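Local coordinates for peptidase M42 (Thaumarchaeota archaeon SCGC AB-539-E09, PDB 5DS0) that cleaves amino acids from the N-termini of peptides as a TET aminopeptidase of the M42 family, a metal-dependent enzyme that assembles into a twelve-subunit particle, at the interface of chains A and B. Residues are numbered along the deposited sequence; one frame, centred on the assembly and turned at random. Chains: chain A/B, Peptidase M42.

Contact 1: the interface of chains A and B. Residues chain A 243-245, 322-323, 330; chain B 82, 139, 141-143.
A:Arg322, at the end of strand 314-322, meets B:Asp139 and the backbone of B:Ala142 across the subunit boundary, an example of one guanidinium joining two chains through the rim of its plane. The charged contacts come first. NH1 of A:Arg322 forms a salt bridge with the carboxylate OD1 of B:Asp139 at 2.8 Å, on the syn side of that oxygen, though the hydrogen bond within it is bent to 118° at the hydrogen. From its own chain, A:Asp243 offers OD2 to both NE and NH2 of A:Arg322, 2.8 Å from NH2; this grip would limit turning of the guanidinium, although A:Asp243 is poorly ordered.

Further hydrogen bonds complete the network. NH1 and NH2 of A:Arg322 converge end-on on the carbonyl O of B:Ala142, 2.9 Å from NH2. The ring nitrogen NE2 of A:His323 donates to OD2 of B:Asp139 at 2.8 Å, approaching on the anti side with ring and carboxylate planes steeply inclined. Within chain B, the backbone N of B:Gly141 holds OD1 from the face opposite A:Arg322 NH1. With CG anti to the backbone N (chi1 -176°), the B:Asp139 carboxylate presents one oxygen to each basic side chain.

B:Tyr82 supplies most of the packing from chain B. It comes tip to tip with A:Arg322, its phenol OH lying over one guanidinium face, 3.3 Å from CZ, with planes 27° apart. CD of the poorly ordered A:Pro245 lies over one face of the B:Tyr82 ring, 4.0 Å above its plane, toward the rim. The methyl CD1 of A:Leu330 touches B:Asp139 CG at 3.7 Å. This polar patch of the two-fold interface ties strand 314-322 and the loop after it to strands 82-88 and 137-139 of the partner.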
ATOM      1  N   ASP A 243     -15.356  30.347  11.759  1.00 83.87           N
ATOM      2  CA  ASP A 243     -16.608  30.757  11.101  1.00 86.74           C
ATOM      3  C   ASP A 243     -16.834  29.945   9.830  1.00 88.74           C
ATOM      4  O   ASP A 243     -17.884  30.062   9.195  1.00 90.71           O
ATOM      5  CB  ASP A 243     -16.594  32.261  10.774  1.00 90.30           C
ATOM      6  CG  ASP A 243     -16.537  33.139  12.028  1.00 89.63           C
ATOM      7  OD1 ASP A 243     -16.524  32.591  13.155  1.00 93.59           O
ATOM      8  OD2 ASP A 243     -16.512  34.380  11.908  1.00 90.78           O
ATOM      9  N   VAL A 244     -15.862  29.094   9.501  1.00 89.07           N
ATOM     10  CA  VAL A 244     -15.852  28.352   8.240  1.00 89.13           C
ATOM     11  C   VAL A 244     -16.652  27.037   8.375  1.00 85.28           C
ATOM     12  O   VAL A 244     -16.550  26.352   9.392  1.00 78.92           O
ATOM     13  CB  VAL A 244     -14.417  28.117   7.753  1.00 93.71           C
ATOM     14  CG1 VAL A 244     -13.529  29.365   7.913  1.00 94.89           C
ATOM     15  CG2 VAL A 244     -13.838  26.968   8.534  1.00 93.96           C
ATOM     16  N   PRO A 245     -17.454  26.684   7.345  1.00 88.19           N
ATOM     17  CA  PRO A 245     -18.391  25.548   7.461  1.00 86.52           C
ATOM     18  C   PRO A 245     -17.758  24.191   7.743  1.00 83.55           C
ATOM     19  O   PRO A 245     -16.799  23.830   7.085  1.00 86.23           O
ATOM     20  CB  PRO A 245     -19.105  25.533   6.098  1.00 90.26           C
ATOM     21  CG  PRO A 245     -18.850  26.857   5.464  1.00 91.59           C
ATOM     22  CD  PRO A 245     -17.551  27.349   6.024  1.00 91.27           C
ATOM     23  N   ARG A 322      -9.918  35.879  10.860  1.00 31.39           N
ATOM     24  CA  ARG A 322     -10.012  34.800   9.890  1.00 32.01           C
ATOM     25  C   ARG A 322      -8.771  34.806   9.018  1.00 32.47           C
ATOM     26  O   ARG A 322      -8.311  35.861   8.598  1.00 32.96           O
ATOM     27  CB  ARG A 322     -11.249  34.977   9.015  1.00 32.30           C
ATOM     28  CG  ARG A 322     -12.553  34.987   9.781  1.00 32.46           C
ATOM     29  CD  ARG A 322     -13.713  35.109   8.808  1.00 34.35           C
ATOM     30  NE  ARG A 322     -15.047  35.083   9.424  1.00 34.99           N
ATOM     31  CZ  ARG A 322     -16.188  35.263   8.753  1.00 36.23           C
ATOM     32  NH1 ARG A 322     -16.185  35.487   7.445  1.00 36.88           N
ATOM     33  NH2 ARG A 322     -17.351  35.227   9.389  1.00 37.38           N
ATOM     34  N   HIS A 323      -8.233  33.624   8.753  1.00 33.19           N
ATOM     35  CA  HIS A 323      -7.109  33.448   7.835  1.00 34.21           C
ATOM     36  C   HIS A 323      -5.815  34.152   8.270  1.00 34.06           C
ATOM     37  O   HIS A 323      -5.171  34.861   7.477  1.00 34.93           O
ATOM     38  CB  HIS A 323      -7.509  33.884   6.421  1.00 34.49           C
ATOM     39  CG  HIS A 323      -8.920  33.559   6.083  1.00 34.93           C
ATOM     40  ND1 HIS A 323      -9.408  32.272   6.098  1.00 35.95           N
ATOM     41  CD2 HIS A 323      -9.961  34.354   5.744  1.00 35.52           C
ATOM     42  CE1 HIS A 323     -10.687  32.285   5.764  1.00 36.92           C
ATOM     43  NE2 HIS A 323     -11.048  33.538   5.543  1.00 36.41           N
ATOM     44  N   LEU A 330      -9.195  38.624   7.759  1.00 30.12           N
ATOM     45  CA  LEU A 330     -10.289  39.538   8.064  1.00 30.50           C
ATOM     46  C   LEU A 330     -10.502  39.610   9.561  1.00 30.01           C
ATOM     47  O   LEU A 330     -10.413  38.593  10.246  1.00 29.28           O
ATOM     48  CB  LEU A 330     -11.567  39.023   7.427  1.00 31.43           C
ATOM     49  CG  LEU A 330     -11.504  38.816   5.922  1.00 32.54           C
ATOM     50  CD1 LEU A 330     -12.702  38.012   5.469  1.00 33.41           C
ATOM     51  CD2 LEU A 330     -11.460  40.152   5.205  1.00 33.33           C
TER
ATOM     52  N   TYR B  82     -20.826  32.033   3.393  1.00 47.77           N
ATOM     53  CA  TYR B  82     -19.689  31.726   2.551  1.00 46.15           C
ATOM     54  C   TYR B  82     -20.235  31.332   1.220  1.00 42.64           C
ATOM     55  O   TYR B  82     -21.370  30.890   1.127  1.00 42.73           O
ATOM     56  CB  TYR B  82     -18.868  30.584   3.147  1.00 48.84           C
ATOM     57  CG  TYR B  82     -18.034  31.021   4.332  1.00 53.60           C
ATOM     58  CD1 TYR B  82     -18.595  31.165   5.598  1.00 56.83           C
ATOM     59  CD2 TYR B  82     -16.681  31.320   4.183  1.00 57.03           C
ATOM     60  CE1 TYR B  82     -17.830  31.582   6.683  1.00 59.44           C
ATOM     61  CE2 TYR B  82     -15.905  31.732   5.263  1.00 59.00           C
ATOM     62  CZ  TYR B  82     -16.480  31.861   6.510  1.00 61.33           C
ATOM     63  OH  TYR B  82     -15.687  32.264   7.567  1.00 64.57           O
ATOM     64  N   ASP B 139     -14.793  33.616   1.110  1.00 35.96           N
ATOM     65  CA  ASP B 139     -15.148  34.332   2.306  1.00 36.10           C
ATOM     66  C   ASP B 139     -15.238  35.782   1.923  1.00 36.01           C
ATOM     67  O   ASP B 139     -14.264  36.361   1.470  1.00 35.95           O
ATOM     68  CB  ASP B 139     -14.057  34.143   3.356  1.00 37.07           C
ATOM     69  CG  ASP B 139     -14.399  34.782   4.684  1.00 38.45           C
ATOM     70  OD1 ASP B 139     -15.397  35.527   4.774  1.00 39.98           O
ATOM     71  OD2 ASP B 139     -13.661  34.530   5.658  1.00 39.46           O
ATOM     72  N   GLY B 141     -16.471  38.093   4.216  1.00 38.84           N
ATOM     73  CA  GLY B 141     -16.535  38.822   5.474  1.00 40.07           C
ATOM     74  C   GLY B 141     -17.915  38.816   6.083  1.00 41.21           C
ATOM     75  O   GLY B 141     -18.206  39.584   6.998  1.00 41.98           O
ATOM     76  N   ALA B 142     -18.765  37.917   5.598  1.00 41.94           N
ATOM     77  CA  ALA B 142     -20.132  37.836   6.086  1.00 41.52           C
ATOM     78  C   ALA B 142     -20.181  36.889   7.273  1.00 41.67           C
ATOM     79  O   ALA B 142     -19.326  36.017   7.407  1.00 41.86           O
ATOM     80  CB  ALA B 142     -21.056  37.362   4.975  1.00 41.15           C
ATOM     81  N   THR B 143     -21.183  37.069   8.131  1.00 43.49           N
ATOM     82  CA  THR B 143     -21.350  36.250   9.338  1.00 43.51           C
ATOM     83  C   THR B 143     -22.639  35.432   9.325  1.00 44.77           C
ATOM     84  O   THR B 143     -22.945  34.767  10.296  1.00 46.84           O
ATOM     85  CB  THR B 143     -21.310  37.126  10.606  1.00 43.61           C
ATOM     86  OG1 THR B 143     -22.299  38.146  10.512  1.00 43.89           O
ATOM     87  CG2 THR B 143     -19.957  37.787  10.768  1.00 43.46           C
TER

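Contact 2: the interface of chains A and B. Residues chain A 163-164, 168, 175-176, 328; chain B 100, 111-113.
The guanidinium of B:Arg100 has the methyl CG2 of A:Val328 over one face, 3.9 Å above its plane and displaced toward the rim, while CB of A:Ser163 lies at the edge. Apolar cover and polar capture thus act on the same flat group. NH2 of B:Arg100 donates to the hydroxyl OG of A:Ser163 at 2.8 Å, nearly within the guanidinium plane, and to the carbonyl O of A:Pro164 at 2.9 Å, which is tilted from that plane but is met on a lone pair in the carbonyl plane. A:Ser163 OG stands anti to its backbone N (chi1 -171°), which points the hydroxyl toward this nitrogen. Two bonds on one terminal nitrogen, with A:Pro164 CD also packed against it, should restrict rotation of the group. An alanine in place of B:Arg100 would probably leave A:Ser163 OG and A:Pro164 O without their cross-chain donor and open a gap beside A:Val328.

Beside the arginine's aliphatic chain, the contact is hydrophobic. A:Met175, a selenomethionine in this crystal, runs extended from strand 173-176 and brings its terminal methyl CE against both CG of B:Arg100 and CG1 of B:Ile113 on strand 108-115. B:Ile113 also faces A:Val328 tip to tip. At the end of the extended selenomethionine chain, A:Met175 CE lies 3.7 Å from B:Ile113 CG1.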
ATOM      1  N   SER A 163       0.108  42.826   0.378  1.00 33.63           N
ATOM      2  CA  SER A 163      -1.299  42.748   0.745  1.00 33.59           C
ATOM      3  C   SER A 163      -1.844  44.085   1.232  1.00 33.76           C
ATOM      4  O   SER A 163      -1.644  44.453   2.388  1.00 34.91           O
ATOM      5  CB  SER A 163      -1.477  41.704   1.841  1.00 33.45           C
ATOM      6  OG  SER A 163      -2.843  41.456   2.081  1.00 33.50           O
ATOM      7  N   PRO A 164      -2.557  44.801   0.361  1.00 33.68           N
ATOM      8  CA  PRO A 164      -3.074  46.105   0.743  1.00 33.84           C
ATOM      9  C   PRO A 164      -4.161  46.030   1.786  1.00 33.42           C
ATOM     10  O   PRO A 164      -4.896  45.049   1.867  1.00 34.26           O
ATOM     11  CB  PRO A 164      -3.677  46.650  -0.554  1.00 34.47           C
ATOM     12  CG  PRO A 164      -3.151  45.799  -1.648  1.00 34.29           C
ATOM     13  CD  PRO A 164      -2.860  44.472  -1.043  1.00 33.78           C
ATOM     14  N   ILE A 168     -14.114  46.419   4.316  1.00 37.33           N
ATOM     15  CA  ILE A 168     -15.234  45.924   3.536  1.00 37.74           C
ATOM     16  C   ILE A 168     -16.473  45.794   4.414  1.00 39.04           C
ATOM     17  O   ILE A 168     -16.455  46.168   5.588  1.00 38.63           O
ATOM     18  CB  ILE A 168     -14.891  44.578   2.852  1.00 37.06           C
ATOM     19  CG1 ILE A 168     -14.452  43.524   3.879  1.00 36.00           C
ATOM     20  CG2 ILE A 168     -13.807  44.795   1.812  1.00 36.77           C
ATOM     21  CD1 ILE A 168     -14.368  42.123   3.315  1.00 35.57           C
HETATM   22  N   MSE A 175      -9.578  44.211   6.144  1.00 34.64           N
HETATM   23  CA  MSE A 175      -8.967  43.207   5.294  1.00 35.53           C
HETATM   24  C   MSE A 175      -7.552  43.586   5.017  1.00 34.39           C
HETATM   25  O   MSE A 175      -7.280  44.683   4.557  1.00 34.73           O
HETATM   26  CB  MSE A 175      -9.729  43.132   3.976  1.00 37.89           C
HETATM   27  CG  MSE A 175      -9.232  42.035   3.040  1.00 39.86           C
HETATM   28 SE   MSE A 175     -10.423  41.993   1.467  0.85 45.45          SE
HETATM   29  CE  MSE A 175      -9.625  40.615   0.320  1.00 45.96           C
ATOM     30  N   GLY A 176      -6.641  42.654   5.249  1.00 33.41           N
ATOM     31  CA  GLY A 176      -5.223  42.870   4.992  1.00 33.12           C
ATOM     32  C   GLY A 176      -4.349  41.827   5.662  1.00 32.19           C
ATOM     33  O   GLY A 176      -4.840  40.810   6.153  1.00 32.54           O
ATOM     34  N   VAL A 328      -3.785  37.376   3.378  1.00 32.18           N
ATOM     35  CA  VAL A 328      -4.890  38.258   3.657  1.00 31.98           C
ATOM     36  C   VAL A 328      -5.859  37.623   4.666  1.00 31.18           C
ATOM     37  O   VAL A 328      -6.247  36.473   4.546  1.00 30.95           O
ATOM     38  CB  VAL A 328      -5.572  38.702   2.340  1.00 32.73           C
ATOM     39  CG1 VAL A 328      -5.977  37.516   1.499  1.00 33.34           C
ATOM     40  CG2 VAL A 328      -6.763  39.595   2.616  1.00 32.61           C
TER
ATOM     41  N   ARG B 100      -7.181  36.582  -3.347  1.00 28.49           N
ATOM     42  CA  ARG B 100      -8.257  37.553  -3.379  1.00 28.62           C
ATOM     43  C   ARG B 100      -9.034  37.451  -4.683  1.00 28.87           C
ATOM     44  O   ARG B 100      -8.459  37.346  -5.754  1.00 29.07           O
ATOM     45  CB  ARG B 100      -7.717  38.964  -3.278  1.00 28.89           C
ATOM     46  CG  ARG B 100      -6.960  39.268  -2.012  1.00 29.60           C
ATOM     47  CD  ARG B 100      -5.986  40.393  -2.305  1.00 30.60           C
ATOM     48  NE  ARG B 100      -5.292  40.962  -1.143  1.00 31.48           N
ATOM     49  CZ  ARG B 100      -5.718  42.010  -0.437  1.00 32.04           C
ATOM     50  NH1 ARG B 100      -6.876  42.593  -0.733  1.00 32.52           N
ATOM     51  NH2 ARG B 100      -4.993  42.463   0.580  1.00 32.50           N
ATOM     52  N   HIS B 111     -15.723  42.026  -2.644  1.00 35.99           N
ATOM     53  CA  HIS B 111     -14.435  41.383  -2.482  1.00 35.43           C
ATOM     54  C   HIS B 111     -14.508  40.203  -1.547  1.00 34.77           C
ATOM     55  O   HIS B 111     -15.339  40.159  -0.646  1.00 36.01           O
ATOM     56  CB  HIS B 111     -13.427  42.377  -1.956  1.00 36.62           C
ATOM     57  CG  HIS B 111     -13.162  43.494  -2.906  1.00 37.80           C
ATOM     58  ND1 HIS B 111     -12.278  43.376  -3.958  1.00 38.43           N
ATOM     59  CD2 HIS B 111     -13.694  44.733  -2.994  1.00 38.47           C
ATOM     60  CE1 HIS B 111     -12.274  44.497  -4.652  1.00 38.66           C
ATOM     61  NE2 HIS B 111     -13.124  45.336  -4.088  1.00 39.42           N
ATOM     62  N   GLY B 112     -13.623  39.240  -1.782  1.00 33.87           N
ATOM     63  CA  GLY B 112     -13.549  38.035  -0.982  1.00 32.13           C
ATOM     64  C   GLY B 112     -12.234  37.308  -1.125  1.00 30.95           C
ATOM     65  O   GLY B 112     -11.334  37.733  -1.848  1.00 30.52           O
ATOM     66  N   ILE B 113     -12.114  36.227  -0.371  1.00 30.58           N
ATOM     67  CA  ILE B 113     -10.883  35.479  -0.260  1.00 30.29           C
ATOM     68  C   ILE B 113     -11.195  34.015  -0.423  1.00 30.32           C
ATOM     69  O   ILE B 113     -12.131  33.510   0.205  1.00 30.73           O
ATOM     70  CB  ILE B 113     -10.280  35.639   1.131  1.00 30.83           C
ATOM     71  CG1 ILE B 113      -9.992  37.095   1.425  1.00 31.48           C
ATOM     72  CG2 ILE B 113      -8.981  34.859   1.235  1.00 31.36           C
ATOM     73  CD1 ILE B 113      -9.750  37.370   2.892  1.00 32.85           C
TER

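The centres of the C-alpha atoms of contact 1 and contact 2 are about 12 Å apart, and the two belong to the same two-fold interface of chains A and B. Neighbouring stretches of chain A serve both: A:Val328 in contact 2 precedes strand 329-332, which carries A:Leu330 of contact 1. Chain B contributes separate strands, 82-88 and 137-139 to contact 1, 100-105 and 108-115 to contact 2. A charged patch thus adjoins a more apolar one, and symmetry repeats both with the chains exchanged, which probably contributes to pairing subunits within the deposited dodecamer.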